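Local coordinates for protein Csm3 (Thermoplasma volcanium, PDB 6AE2) that serves as a subunit of the type III-A CRISPR-Cas (Csm) effector complex, where it probably binds RNA and acts as an endonuclease, at residues V60-Y65 and D142-I147; K84-S89 and D206-G211; S106-Y111 and E191-C196; T199-L204 and V220-G225. All blocks are in the same frame, centred on the assembly; numbering follows the deposited sequence.

Contact 1 (V60-Y65 and D142-I147); sequences VITTKY and DARNVI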
loop_
_atom_site.group_PDB
_atom_site.type_symbol
_atom_site.label_atom_id
_atom_site.label_comp_id
_atom_site.label_asym_id
_atom_site.label_seq_id
_atom_site.Cartn_x
_atom_site.Cartn_y
_atom_site.Cartn_z
ATOM N N VAL A 60 4.093 -15.770 -0.101
ATOM C CA VAL A 60 2.816 -15.304 0.413
ATOM C C VAL A 60 1.896 -16.503 0.599
ATOM O O VAL A 60 2.078 -17.562 -0.006
ATOM C CB VAL A 60 2.171 -14.252 -0.508
ATOM C CG1 VAL A 60 3.032 -12.999 -0.573
ATOM C CG2 VAL A 60 1.955 -14.827 -1.882
ATOM N N ILE A 61 0.890 -16.332 1.455
ATOM C CA ILE A 61 -0.037 -17.417 1.749
ATOM C C ILE A 61 -0.910 -17.681 0.528
ATOM O O ILE A 61 -1.388 -16.750 -0.133
ATOM C CB ILE A 61 -0.866 -17.087 3.001
ATOM C CG1 ILE A 61 -1.577 -18.334 3.527
ATOM C CG2 ILE A 61 -1.852 -15.948 2.739
ATOM C CD1 ILE A 61 -2.136 -18.160 4.925
ATOM N N THR A 62 -1.096 -18.957 0.200
ATOM C CA THR A 62 -1.831 -19.350 -0.994
ATOM C C THR A 62 -2.808 -20.472 -0.668
ATOM O O THR A 62 -2.743 -21.104 0.391
ATOM C CB THR A 62 -0.887 -19.799 -2.120
ATOM O OG1 THR A 62 -0.144 -20.948 -1.697
ATOM C CG2 THR A 62 0.080 -18.688 -2.496
ATOM N N THR A 63 -3.724 -20.710 -1.603
ATOM C CA THR A 63 -4.624 -21.851 -1.549
ATOM C C THR A 63 -4.948 -22.273 -2.976
ATOM O O THR A 63 -4.669 -21.553 -3.937
ATOM C CB THR A 63 -5.900 -21.533 -0.764
ATOM O OG1 THR A 63 -6.618 -22.746 -0.512
ATOM C CG2 THR A 63 -6.789 -20.582 -1.549
ATOM N N LYS A 64 -5.545 -23.454 -3.107
ATOM C CA LYS A 64 -5.811 -24.010 -4.427
ATOM C C LYS A 64 -6.981 -23.297 -5.098
ATOM O O LYS A 64 -8.050 -23.130 -4.502
ATOM C CB LYS A 64 -6.101 -25.507 -4.326
ATOM C CG LYS A 64 -6.578 -26.119 -5.635
ATOM C CD LYS A 64 -6.806 -27.618 -5.517
ATOM C CE LYS A 64 -7.622 -28.142 -6.695
ATOM N NZ LYS A 64 -7.699 -29.632 -6.714
ATOM N N TYR A 65 -6.769 -22.872 -6.341
ATOM C CA TYR A 65 -7.829 -22.417 -7.226
ATOM C C TYR A 65 -7.947 -23.382 -8.394
ATOM O O TYR A 65 -6.966 -24.015 -8.798
ATOM C CB TYR A 65 -7.567 -21.011 -7.787
ATOM C CG TYR A 65 -7.599 -19.871 -6.791
ATOM C CD1 TYR A 65 -6.683 -19.800 -5.748
ATOM C CD2 TYR A 65 -8.529 -18.846 -6.917
ATOM C CE1 TYR A 65 -6.702 -18.747 -4.850
ATOM C CE2 TYR A 65 -8.558 -17.791 -6.021
ATOM C CZ TYR A 65 -7.641 -17.746 -4.990
ATOM O OH TYR A 65 -7.664 -16.696 -4.099
ATOM N N ASP A 142 -0.966 -17.341 -16.614
ATOM C CA ASP A 142 -1.574 -16.059 -16.272
ATOM C C ASP A 142 -1.729 -15.906 -14.766
ATOM O O ASP A 142 -1.730 -14.781 -14.252
ATOM C CB ASP A 142 -2.948 -15.920 -16.935
ATOM C CG ASP A 142 -2.863 -15.704 -18.430
ATOM O OD1 ASP A 142 -1.872 -15.106 -18.895
ATOM O OD2 ASP A 142 -3.805 -16.123 -19.140
ATOM N N ALA A 143 -1.869 -17.025 -14.052
ATOM C CA ALA A 143 -2.138 -17.035 -12.621
ATOM C C ALA A 143 -1.070 -16.279 -11.843
ATOM O O ALA A 143 -1.317 -15.159 -11.394
ATOM C CB ALA A 143 -2.248 -18.471 -12.107
ATOM N N ARG A 144 0.117 -16.867 -11.688
ATOM C CA ARG A 144 1.168 -16.306 -10.847
ATOM C C ARG A 144 2.033 -15.269 -11.557
ATOM O O ARG A 144 3.126 -14.952 -11.074
ATOM C CB ARG A 144 2.038 -17.424 -10.272
ATOM C CG ARG A 144 1.197 -18.599 -9.806
ATOM C CD ARG A 144 0.790 -18.447 -8.344
ATOM N NE ARG A 144 1.905 -18.353 -7.403
ATOM C CZ ARG A 144 1.830 -18.771 -6.143
ATOM N NH1 ARG A 144 0.702 -19.292 -5.691
ATOM N NH2 ARG A 144 2.869 -18.672 -5.331
ATOM N N ASN A 145 1.574 -14.731 -12.689
ATOM C CA ASN A 145 1.924 -13.353 -13.007
ATOM C C ASN A 145 1.486 -12.432 -11.878
ATOM O O ASN A 145 2.096 -11.383 -11.652
ATOM C CB ASN A 145 1.264 -12.927 -14.316
ATOM C CG ASN A 145 2.068 -13.320 -15.535
ATOM O OD1 ASN A 145 2.868 -14.254 -15.496
ATOM N ND2 ASN A 145 1.858 -12.602 -16.634
ATOM N N VAL A 146 0.421 -12.816 -11.167
ATOM C CA VAL A 146 -0.085 -12.075 -10.017
ATOM C C VAL A 146 1.005 -11.856 -8.974
ATOM O O VAL A 146 0.950 -10.890 -8.201
ATOM C CB VAL A 146 -1.310 -12.830 -9.447
ATOM C CG1 VAL A 146 -1.499 -12.596 -7.960
ATOM C CG2 VAL A 146 -2.566 -12.457 -10.222
ATOM N N ILE A 147 2.024 -12.711 -8.946
ATOM C CA ILE A 147 3.025 -12.684 -7.889
ATOM C C ILE A 147 4.346 -12.167 -8.441
ATOM O O ILE A 147 4.857 -12.667 -9.454
ATOM C CB ILE A 147 3.188 -14.062 -7.222
ATOM C CG1 ILE A 147 2.101 -14.246 -6.153
ATOM C CG2 ILE A 147 4.567 -14.196 -6.600
ATOM C CD1 ILE A 147 2.305 -15.409 -5.232
#

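Contact 2 (K84-S89 and D206-G211); sequences KGKIRS and DSYLGG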
loop_
_atom_site.group_PDB
_atom_site.type_symbol
_atom_site.label_atom_id
_atom_site.label_comp_id
_atom_site.label_asym_id
_atom_site.label_seq_id
_atom_site.Cartn_x
_atom_site.Cartn_y
_atom_site.Cartn_z
ATOM N N LYS A 84 -9.458 -8.094 9.488
ATOM C CA LYS A 84 -10.104 -7.795 10.762
ATOM C C LYS A 84 -9.080 -7.407 11.821
ATOM O O LYS A 84 -9.278 -6.442 12.570
ATOM C CB LYS A 84 -10.926 -8.995 11.221
ATOM C CG LYS A 84 -11.995 -8.658 12.245
ATOM C CD LYS A 84 -12.627 -9.913 12.817
ATOM C CE LYS A 84 -13.663 -9.568 13.872
ATOM N NZ LYS A 84 -14.210 -10.782 14.535
ATOM N N GLY A 85 -7.974 -8.150 11.896
ATOM C CA GLY A 85 -6.950 -7.831 12.877
ATOM C C GLY A 85 -6.303 -6.481 12.631
ATOM O O GLY A 85 -6.002 -5.745 13.575
ATOM N N LYS A 86 -6.085 -6.134 11.363
ATOM C CA LYS A 86 -5.460 -4.854 11.051
ATOM C C LYS A 86 -6.416 -3.699 11.325
ATOM O O LYS A 86 -6.030 -2.694 11.932
ATOM C CB LYS A 86 -4.988 -4.835 9.596
ATOM C CG LYS A 86 -4.207 -3.587 9.221
ATOM C CD LYS A 86 -3.143 -3.288 10.264
ATOM C CE LYS A 86 -2.353 -2.040 9.917
ATOM N NZ LYS A 86 -0.893 -2.239 10.128
ATOM N N ILE A 87 -7.671 -3.827 10.887
ATOM C CA ILE A 87 -8.649 -2.770 11.129
ATOM C C ILE A 87 -8.860 -2.578 12.624
ATOM O O ILE A 87 -8.950 -1.444 13.114
ATOM C CB ILE A 87 -9.974 -3.082 10.407
ATOM C CG1 ILE A 87 -9.785 -3.055 8.890
ATOM C CG2 ILE A 87 -11.057 -2.094 10.814
ATOM C CD1 ILE A 87 -11.016 -3.500 8.126
ATOM N N ARG A 88 -8.929 -3.680 13.373
ATOM C CA ARG A 88 -9.136 -3.584 14.815
ATOM C C ARG A 88 -7.974 -2.858 15.484
ATOM O O ARG A 88 -8.181 -1.944 16.291
ATOM C CB ARG A 88 -9.315 -4.976 15.417
ATOM C CG ARG A 88 -10.043 -4.969 16.750
ATOM C CD ARG A 88 -9.411 -5.925 17.749
ATOM N NE ARG A 88 -10.016 -5.789 19.071
ATOM C CZ ARG A 88 -10.975 -6.580 19.541
ATOM N NH1 ARG A 88 -11.442 -7.575 18.800
ATOM N NH2 ARG A 88 -11.468 -6.376 20.756
ATOM N N SER A 89 -6.740 -3.248 15.149
ATOM C CA SER A 89 -5.574 -2.604 15.745
ATOM C C SER A 89 -5.518 -1.120 15.409
ATOM O O SER A 89 -5.074 -0.315 16.236
ATOM C CB SER A 89 -4.296 -3.301 15.285
ATOM O OG SER A 89 -4.009 -2.996 13.930
ATOM N N ASP A 206 -4.844 4.549 4.574
ATOM C CA ASP A 206 -3.652 5.323 4.889
ATOM C C ASP A 206 -2.619 4.503 5.649
ATOM O O ASP A 206 -1.644 5.068 6.162
ATOM C CB ASP A 206 -4.022 6.574 5.685
ATOM C CG ASP A 206 -4.500 7.703 4.799
ATOM O OD1 ASP A 206 -4.396 7.584 3.559
ATOM O OD2 ASP A 206 -4.968 8.721 5.344
ATOM N N SER A 207 -2.821 3.189 5.734
ATOM C CA SER A 207 -1.846 2.268 6.298
ATOM C C SER A 207 -1.605 1.141 5.299
ATOM O O SER A 207 -1.523 1.388 4.088
ATOM C CB SER A 207 -2.328 1.717 7.642
ATOM O OG SER A 207 -1.250 1.157 8.375
ATOM N N TYR A 208 -1.511 -0.097 5.787
ATOM C CA TYR A 208 -1.136 -1.199 4.913
ATOM C C TYR A 208 -1.612 -2.524 5.492
ATOM O O TYR A 208 -1.796 -2.660 6.703
ATOM C CB TYR A 208 0.380 -1.229 4.700
ATOM C CG TYR A 208 1.158 -1.486 5.974
ATOM C CD1 TYR A 208 1.512 -0.441 6.820
ATOM C CD2 TYR A 208 1.539 -2.774 6.332
ATOM C CE1 TYR A 208 2.221 -0.674 7.985
ATOM C CE2 TYR A 208 2.249 -3.014 7.495
ATOM C CZ TYR A 208 2.587 -1.963 8.316
ATOM O OH TYR A 208 3.293 -2.203 9.473
ATOM N N LEU A 209 -1.788 -3.498 4.604
ATOM C CA LEU A 209 -2.028 -4.886 4.968
ATOM C C LEU A 209 -0.733 -5.684 4.862
ATOM O O LEU A 209 0.134 -5.386 4.039
ATOM C CB LEU A 209 -3.090 -5.525 4.069
ATOM C CG LEU A 209 -4.568 -5.346 4.405
ATOM C CD1 LEU A 209 -5.428 -6.013 3.337
ATOM C CD2 LEU A 209 -4.861 -5.920 5.780
ATOM N N GLY A 210 -0.613 -6.706 5.707
ATOM C CA GLY A 210 0.542 -7.576 5.657
ATOM C C GLY A 210 1.773 -6.953 6.292
ATOM O O GLY A 210 1.697 -6.076 7.159
ATOM N N GLY A 211 2.935 -7.425 5.839
ATOM C CA GLY A 211 4.208 -7.006 6.377
ATOM C C GLY A 211 4.958 -6.068 5.441
ATOM O O GLY A 211 4.579 -5.845 4.293
#

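Contact 3 (S106-Y111 and E191-C196); sequences SKMFGY and EEMIKC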
loop_
_atom_site.group_PDB
_atom_site.type_symbol
_atom_site.label_atom_id
_atom_site.label_comp_id
_atom_site.label_asym_id
_atom_site.label_seq_id
_atom_site.Cartn_x
_atom_site.Cartn_y
_atom_site.Cartn_z
ATOM N N SER A 106 -14.887 -3.321 20.724
ATOM C CA SER A 106 -14.983 -4.627 21.369
ATOM C C SER A 106 -16.299 -5.310 21.021
ATOM O O SER A 106 -16.325 -6.500 20.683
ATOM C CB SER A 106 -14.841 -4.476 22.885
ATOM O OG SER A 106 -13.488 -4.557 23.298
ATOM N N LYS A 107 -17.408 -4.565 21.088
ATOM C CA LYS A 107 -18.717 -5.161 20.846
ATOM C C LYS A 107 -18.837 -5.716 19.432
ATOM O O LYS A 107 -19.538 -6.711 19.215
ATOM C CB LYS A 107 -19.816 -4.133 21.108
ATOM C CG LYS A 107 -21.161 -4.745 21.460
ATOM C CD LYS A 107 -21.027 -5.746 22.597
ATOM C CE LYS A 107 -22.361 -6.392 22.930
ATOM N NZ LYS A 107 -22.801 -6.074 24.317
ATOM N N MET A 108 -18.162 -5.097 18.464
ATOM C CA MET A 108 -18.205 -5.564 17.082
ATOM C C MET A 108 -17.163 -6.650 16.824
ATOM O O MET A 108 -17.501 -7.763 16.411
ATOM C CB MET A 108 -17.996 -4.387 16.124
ATOM C CG MET A 108 -19.258 -3.611 15.799
ATOM S SD MET A 108 -19.033 -2.517 14.385
ATOM C CE MET A 108 -18.829 -3.706 13.061
ATOM N N PHE A 109 -15.891 -6.336 17.067
ATOM C CA PHE A 109 -14.798 -7.243 16.742
ATOM C C PHE A 109 -14.585 -8.328 17.791
ATOM O O PHE A 109 -13.782 -9.239 17.558
ATOM C CB PHE A 109 -13.504 -6.447 16.543
ATOM C CG PHE A 109 -13.561 -5.468 15.398
ATOM C CD1 PHE A 109 -14.242 -4.267 15.521
ATOM C CD2 PHE A 109 -12.931 -5.751 14.197
ATOM C CE1 PHE A 109 -14.295 -3.369 14.470
ATOM C CE2 PHE A 109 -12.980 -4.857 13.142
ATOM C CZ PHE A 109 -13.663 -3.665 13.280
ATOM N N GLY A 110 -15.270 -8.261 18.922
ATOM C CA GLY A 110 -15.180 -9.306 19.922
ATOM C C GLY A 110 -14.329 -8.903 21.113
ATOM O O GLY A 110 -13.353 -8.153 20.996
ATOM N N TYR A 111 -14.702 -9.413 22.283
ATOM C CA TYR A 111 -13.949 -9.170 23.508
ATOM C C TYR A 111 -12.809 -10.176 23.650
ATOM O O TYR A 111 -12.032 -10.122 24.603
ATOM C CB TYR A 111 -14.866 -9.238 24.730
ATOM C CG TYR A 111 -15.801 -8.054 24.871
ATOM C CD1 TYR A 111 -16.995 -7.998 24.163
ATOM C CD2 TYR A 111 -15.489 -6.995 25.715
ATOM C CE1 TYR A 111 -17.854 -6.917 24.291
ATOM C CE2 TYR A 111 -16.340 -5.912 25.848
ATOM C CZ TYR A 111 -17.521 -5.878 25.135
ATOM O OH TYR A 111 -18.370 -4.800 25.264
ATOM N N GLU A 191 -26.335 2.285 12.705
ATOM C CA GLU A 191 -25.618 3.372 12.046
ATOM C C GLU A 191 -24.237 3.577 12.659
ATOM O O GLU A 191 -23.269 3.868 11.946
ATOM C CB GLU A 191 -26.441 4.658 12.121
ATOM C CG GLU A 191 -25.657 5.926 11.820
ATOM C CD GLU A 191 -26.546 7.146 11.706
ATOM O OE1 GLU A 191 -26.140 8.229 12.179
ATOM O OE2 GLU A 191 -27.654 7.021 11.143
ATOM N N GLU A 192 -24.121 3.420 13.980
ATOM C CA GLU A 192 -22.821 3.574 14.627
ATOM C C GLU A 192 -21.885 2.425 14.272
ATOM O O GLU A 192 -20.676 2.631 14.108
ATOM C CB GLU A 192 -22.996 3.675 16.143
ATOM C CG GLU A 192 -23.379 5.060 16.638
ATOM C CD GLU A 192 -22.330 6.108 16.318
ATOM O OE1 GLU A 192 -21.154 5.909 16.692
ATOM O OE2 GLU A 192 -22.682 7.131 15.694
ATOM N N MET A 193 -22.422 1.209 14.147
ATOM C CA MET A 193 -21.583 0.058 13.829
ATOM C C MET A 193 -21.041 0.144 12.409
ATOM O O MET A 193 -19.853 -0.107 12.171
ATOM C CB MET A 193 -22.371 -1.236 14.026
ATOM C CG MET A 193 -22.728 -1.529 15.469
ATOM S SD MET A 193 -23.433 -3.173 15.632
ATOM C CE MET A 193 -25.131 -2.782 15.250
ATOM N N ILE A 194 -21.902 0.484 11.447
ATOM C CA ILE A 194 -21.436 0.705 10.080
ATOM C C ILE A 194 -20.369 1.792 10.061
ATOM O O ILE A 194 -19.316 1.643 9.430
ATOM C CB ILE A 194 -22.616 1.059 9.158
ATOM C CG1 ILE A 194 -23.500 -0.166 8.917
ATOM C CG2 ILE A 194 -22.113 1.637 7.840
ATOM C CD1 ILE A 194 -24.928 0.184 8.557
ATOM N N LYS A 195 -20.621 2.893 10.774
ATOM C CA LYS A 195 -19.659 3.988 10.813
ATOM C C LYS A 195 -18.325 3.529 11.391
ATOM O O LYS A 195 -17.264 3.835 10.835
ATOM C CB LYS A 195 -20.225 5.156 11.620
ATOM C CG LYS A 195 -19.175 6.100 12.176
ATOM C CD LYS A 195 -19.812 7.330 12.801
ATOM C CE LYS A 195 -18.761 8.297 13.323
ATOM N NZ LYS A 195 -19.163 8.888 14.632
ATOM N N CYS A 196 -18.356 2.779 12.497
ATOM C CA CYS A 196 -17.120 2.244 13.058
ATOM C C CYS A 196 -16.400 1.354 12.051
ATOM O O CYS A 196 -15.165 1.342 11.990
ATOM C CB CYS A 196 -17.421 1.471 14.340
ATOM S SG CYS A 196 -16.054 0.451 14.935
#

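Contact 4 (T199-L204 and V220-G225); sequences TGISLL and VKITLG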
loop_
_atom_site.group_PDB
_atom_site.type_symbol
_atom_site.label_atom_id
_atom_site.label_comp_id
_atom_site.label_asym_id
_atom_site.label_seq_id
_atom_site.Cartn_x
_atom_site.Cartn_y
_atom_site.Cartn_z
ATOM N N THR A 199 -14.899 3.885 9.010
ATOM C CA THR A 199 -13.695 4.645 9.337
ATOM C C THR A 199 -12.509 3.731 9.615
ATOM O O THR A 199 -11.359 4.129 9.393
ATOM C CB THR A 199 -13.936 5.569 10.533
ATOM O OG1 THR A 199 -13.771 4.838 11.752
ATOM C CG2 THR A 199 -15.326 6.173 10.481
ATOM N N GLY A 200 -12.760 2.515 10.102
ATOM C CA GLY A 200 -11.687 1.540 10.186
ATOM C C GLY A 200 -11.102 1.226 8.823
ATOM O O GLY A 200 -9.883 1.113 8.668
ATOM N N ILE A 201 -11.965 1.096 7.813
ATOM C CA ILE A 201 -11.497 0.907 6.444
ATOM C C ILE A 201 -10.733 2.138 5.972
ATOM O O ILE A 201 -9.707 2.025 5.289
ATOM C CB ILE A 201 -12.686 0.579 5.520
ATOM C CG1 ILE A 201 -13.157 -0.860 5.749
ATOM C CG2 ILE A 201 -12.321 0.806 4.054
ATOM C CD1 ILE A 201 -14.419 -1.217 4.994
ATOM N N SER A 202 -11.209 3.331 6.339
ATOM C CA SER A 202 -10.501 4.557 5.980
ATOM C C SER A 202 -9.105 4.583 6.590
ATOM O O SER A 202 -8.131 4.960 5.927
ATOM C CB SER A 202 -11.307 5.776 6.429
ATOM O OG SER A 202 -12.240 6.164 5.438
ATOM N N LEU A 203 -8.991 4.184 7.862
ATOM C CA LEU A 203 -7.687 4.121 8.514
ATOM C C LEU A 203 -6.744 3.182 7.773
ATOM O O LEU A 203 -5.555 3.483 7.610
ATOM C CB LEU A 203 -7.854 3.664 9.963
ATOM C CG LEU A 203 -8.438 4.664 10.961
ATOM C CD1 LEU A 203 -8.421 4.078 12.363
ATOM C CD2 LEU A 203 -7.675 5.977 10.918
ATOM N N LEU A 204 -7.262 2.043 7.306
ATOM C CA LEU A 204 -6.414 1.039 6.670
ATOM C C LEU A 204 -5.829 1.539 5.355
ATOM O O LEU A 204 -4.706 1.167 4.996
ATOM C CB LEU A 204 -7.214 -0.246 6.451
ATOM C CG LEU A 204 -6.583 -1.345 5.591
ATOM C CD1 LEU A 204 -5.275 -1.822 6.197
ATOM C CD2 LEU A 204 -7.546 -2.506 5.421
ATOM N N VAL A 220 -3.661 -0.754 -0.013
ATOM C CA VAL A 220 -4.856 -1.469 -0.436
ATOM C C VAL A 220 -6.013 -0.485 -0.552
ATOM O O VAL A 220 -6.140 0.439 0.257
ATOM C CB VAL A 220 -5.170 -2.606 0.560
ATOM C CG1 VAL A 220 -6.645 -2.927 0.587
ATOM C CG2 VAL A 220 -4.342 -3.842 0.225
ATOM N N LYS A 221 -6.843 -0.668 -1.574
ATOM C CA LYS A 221 -8.101 0.057 -1.706
ATOM C C LYS A 221 -9.242 -0.922 -1.464
ATOM O O LYS A 221 -9.365 -1.926 -2.174
ATOM C CB LYS A 221 -8.230 0.710 -3.081
ATOM C CG LYS A 221 -9.603 1.304 -3.338
ATOM C CD LYS A 221 -9.891 1.427 -4.824
ATOM C CE LYS A 221 -9.092 2.558 -5.452
ATOM N NZ LYS A 221 -9.545 2.861 -6.838
ATOM N N ILE A 222 -10.066 -0.635 -0.459
ATOM C CA ILE A 222 -11.178 -1.495 -0.073
ATOM C C ILE A 222 -12.474 -0.846 -0.537
ATOM O O ILE A 222 -12.708 0.342 -0.283
ATOM C CB ILE A 222 -11.196 -1.747 1.445
ATOM C CG1 ILE A 222 -9.985 -2.591 1.850
ATOM C CG2 ILE A 222 -12.501 -2.415 1.861
ATOM C CD1 ILE A 222 -10.191 -3.419 3.098
ATOM N N THR A 223 -13.309 -1.623 -1.221
ATOM C CA THR A 223 -14.585 -1.153 -1.749
ATOM C C THR A 223 -15.692 -2.055 -1.219
ATOM O O THR A 223 -15.794 -3.223 -1.615
ATOM C CB THR A 223 -14.587 -1.141 -3.278
ATOM O OG1 THR A 223 -13.435 -0.437 -3.748
ATOM C CG2 THR A 223 -15.846 -0.456 -3.810
ATOM N N LEU A 224 -16.508 -1.518 -0.317
ATOM C CA LEU A 224 -17.760 -2.166 0.039
ATOM C C LEU A 224 -18.826 -1.806 -0.983
ATOM O O LEU A 224 -18.903 -0.665 -1.444
ATOM C CB LEU A 224 -18.220 -1.744 1.435
ATOM C CG LEU A 224 -17.311 -2.040 2.625
ATOM C CD1 LEU A 224 -17.976 -1.626 3.933
ATOM C CD2 LEU A 224 -16.939 -3.512 2.647
ATOM N N GLY A 225 -19.646 -2.784 -1.336
ATOM C CA GLY A 225 -20.768 -2.546 -2.215
ATOM C C GLY A 225 -21.882 -1.846 -1.469
ATOM O O GLY A 225 -21.683 -1.257 -0.405
HETATM O O HOH W 1 -3.662 0.571 2.569
#

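Contact 1 (V60-Y65 and D142-I147)
V60 and I147 form the closely packed end of this contact, with CG2 of V60 lying 3.4 Å from CD1 of I147. The two side chains run antiparallel alongside each other, and the touch is between one methyl of each. I147 gets there because its chain is extended (chi2 -168°), which carries CD1 well away from its own backbone and over to the valine. A buried, branched valine and a long isoleucine suit this end, where nothing polar crosses between the two segments. The V60 backbone N makes its hydrogen bond to E168 instead. These segments join two parts of the RAMP fold: T62 begins the edge strand 62-67 of the main antiparallel sheet, whereas residues 144-146 lead from the short helix 140-143 into strand 147-151 of a separate two-stranded antiparallel sheet. Here V146 N bonds to A143 O at 2.9 Å. The other end of the contact is looser and partly open to solvent. There R144, which is poorly ordered, is modelled with bends at chi2 (-90°) and chi3 (-60°) that bring its guanidinium to T62, whose side chain it crosses at about a right angle. NH1 of R144 comes 3.3 Å from CG2 of T62, a methyl that can offer it no hydrogen bond, and the approach is oblique to the guanidinium plane. CD1 of I147 lies over one guanidinium face, near its rim. The ion pair of R144 with E168 is long and weak.

Contact 2 (K84-S89 and D206-G211)
K86 supplies the helix side of this contact, reaching across from helix 80-93 to three successive residues, S207, Y208 and L209. The electrostatic element is a cation-pi interaction: NZ of K86 stands over one face of the Y208 ring, 4.1 Å from its centroid and 17° off the ring normal. CG lies anti to the backbone N in K86 (chi1 -175°), and bends at chi2 and chi4 then lead the long chain over the loop, bringing the ammonium group above the ring. The CB of Y208 points away from the helix, but a chi1 of 63° sets CG between the backbone N and the carbonyl carbon, which brings the ring back under NZ. A lysine suits the place, its flexible arm spanning the gap and its charge meeting an electron-rich face. Van der Waals contact comes next: the last methylene of K86, CE, passes 3.3 Å from Y208 O and 3.7 Å from S207 OG. NZ of K86 stays 3.6 Å from Y208 O, and no hydrogen bond links the two segments. The apolar share is modest, CB of K86 resting 4.0 Å from CD2 of L209. S207 O is bound by R128 of the second subunit. Behind the contact, L204 of helix 190-205 packs on both K86 and L209, I87 leans on F109 of helix 104-109, and L209 pairs through its backbone with G218, just ahead of strand 220-230.

Contact 3 (S106-Y111 and E191-C196)
M108 has the largest buried share here, and its thioether is the hub of the contact. SD of M108 lies 3.6 Å from CB of M193 and 3.4 Å from the M193 carbonyl O, so the sulfur rests on the helix backbone as well as on a side chain. The chain runs straight out from helix 104-109 and bends only at its last torsion (chi3 68°), which folds CE back near that same carbonyl, 3.8 Å from it. M108 passes M193 at a slant: CB and CG of M193 receive it, while the M193 sulfur leads off elsewhere, and I184 of strand 175-185 packs against it. One turn further along, C196 presents SG 4.2 Å from SD of M108. That sulfur is shared, since it also lies 4.2 Å from CE1 of F109, near the ring plane and at its edge. Methionines, pliable and apolar, adapt to a buried seam between helices, and a small cysteine lets the phenylalanine edge come in beside them. Helix 104-109 ends at G110, whose positive phi is easy for glycine and whose N still bonds to S106 O at 2.7 Å. L182 and L125 of the sheet lie against M108, and I87 of helix 80-93 against F109. This is the helical face of a ferredoxin-like RAMP core, where an additional short helix, 104-109, packs against the second core helix, 190-205.

Contact 4 (T199-L204 and V220-G225)
Both isoleucines of the central pair, I201 and I222, set CG1 anti to the carbonyl carbon (chi1 -74° and -68°), which puts CG2 of each anti to its own backbone N. CG2 of I201 meets the branch point of I222, 3.8 Å from its CB and 3.9 Å from its CG2, the two side chains set roughly perpendicular. The extended end of I201 then continues to L224, its CD1 lying 3.7 Å from the L224 CD1. L204 takes the other common choice, CG anti to the backbone N (chi1 170°), and this carries its CD2 to within 3.6 Å of CD1 of I222. I222 is therefore held between two helix residues set three apart, on the same side of helix 190-205. Branched aliphatic residues suit the place: they fill the space between helix and strand with irregular apolar surfaces and ask for no polar partner. Where the helix nears its end, a water bridges the layers, 2.7 Å from L204 O and accepting a hydrogen bond from V220 N at 2.9 Å; the edge-strand amide of I222 is bound by E205. The helix's other flank faces Y235 of the second subunit, which packs on T199, S202 and L203. Strand 220-230 lies next to strand 26-38 and runs parallel to strand 175-185 beyond it, so helix and strand together make the second beta-alpha-beta crossover of the ferredoxin-like RAMP fold.

Contacts 2, 3 and 4 cluster on the helical side of the sheet: the centres of contacts 2 and 4 are 10 Å apart, and contact 3 is centred 16 Å from contact 2 and 15 Å from contact 4. Helix 190-205 serves contacts 3 and 4, while R88 of contact 2 reaches G110 of contact 3 through a probable hydrogen bond. Contact 1, where edge strand 62-67 meets the two-stranded sheet, is centred 33 Å from contact 3, its nearest atoms about 8 Å from contact 2. Along the chain contact 3 is nested within contact 2, whose segments alternate with those of contacts 1 and 4, so the sequence is interlaced within one RAMP fold.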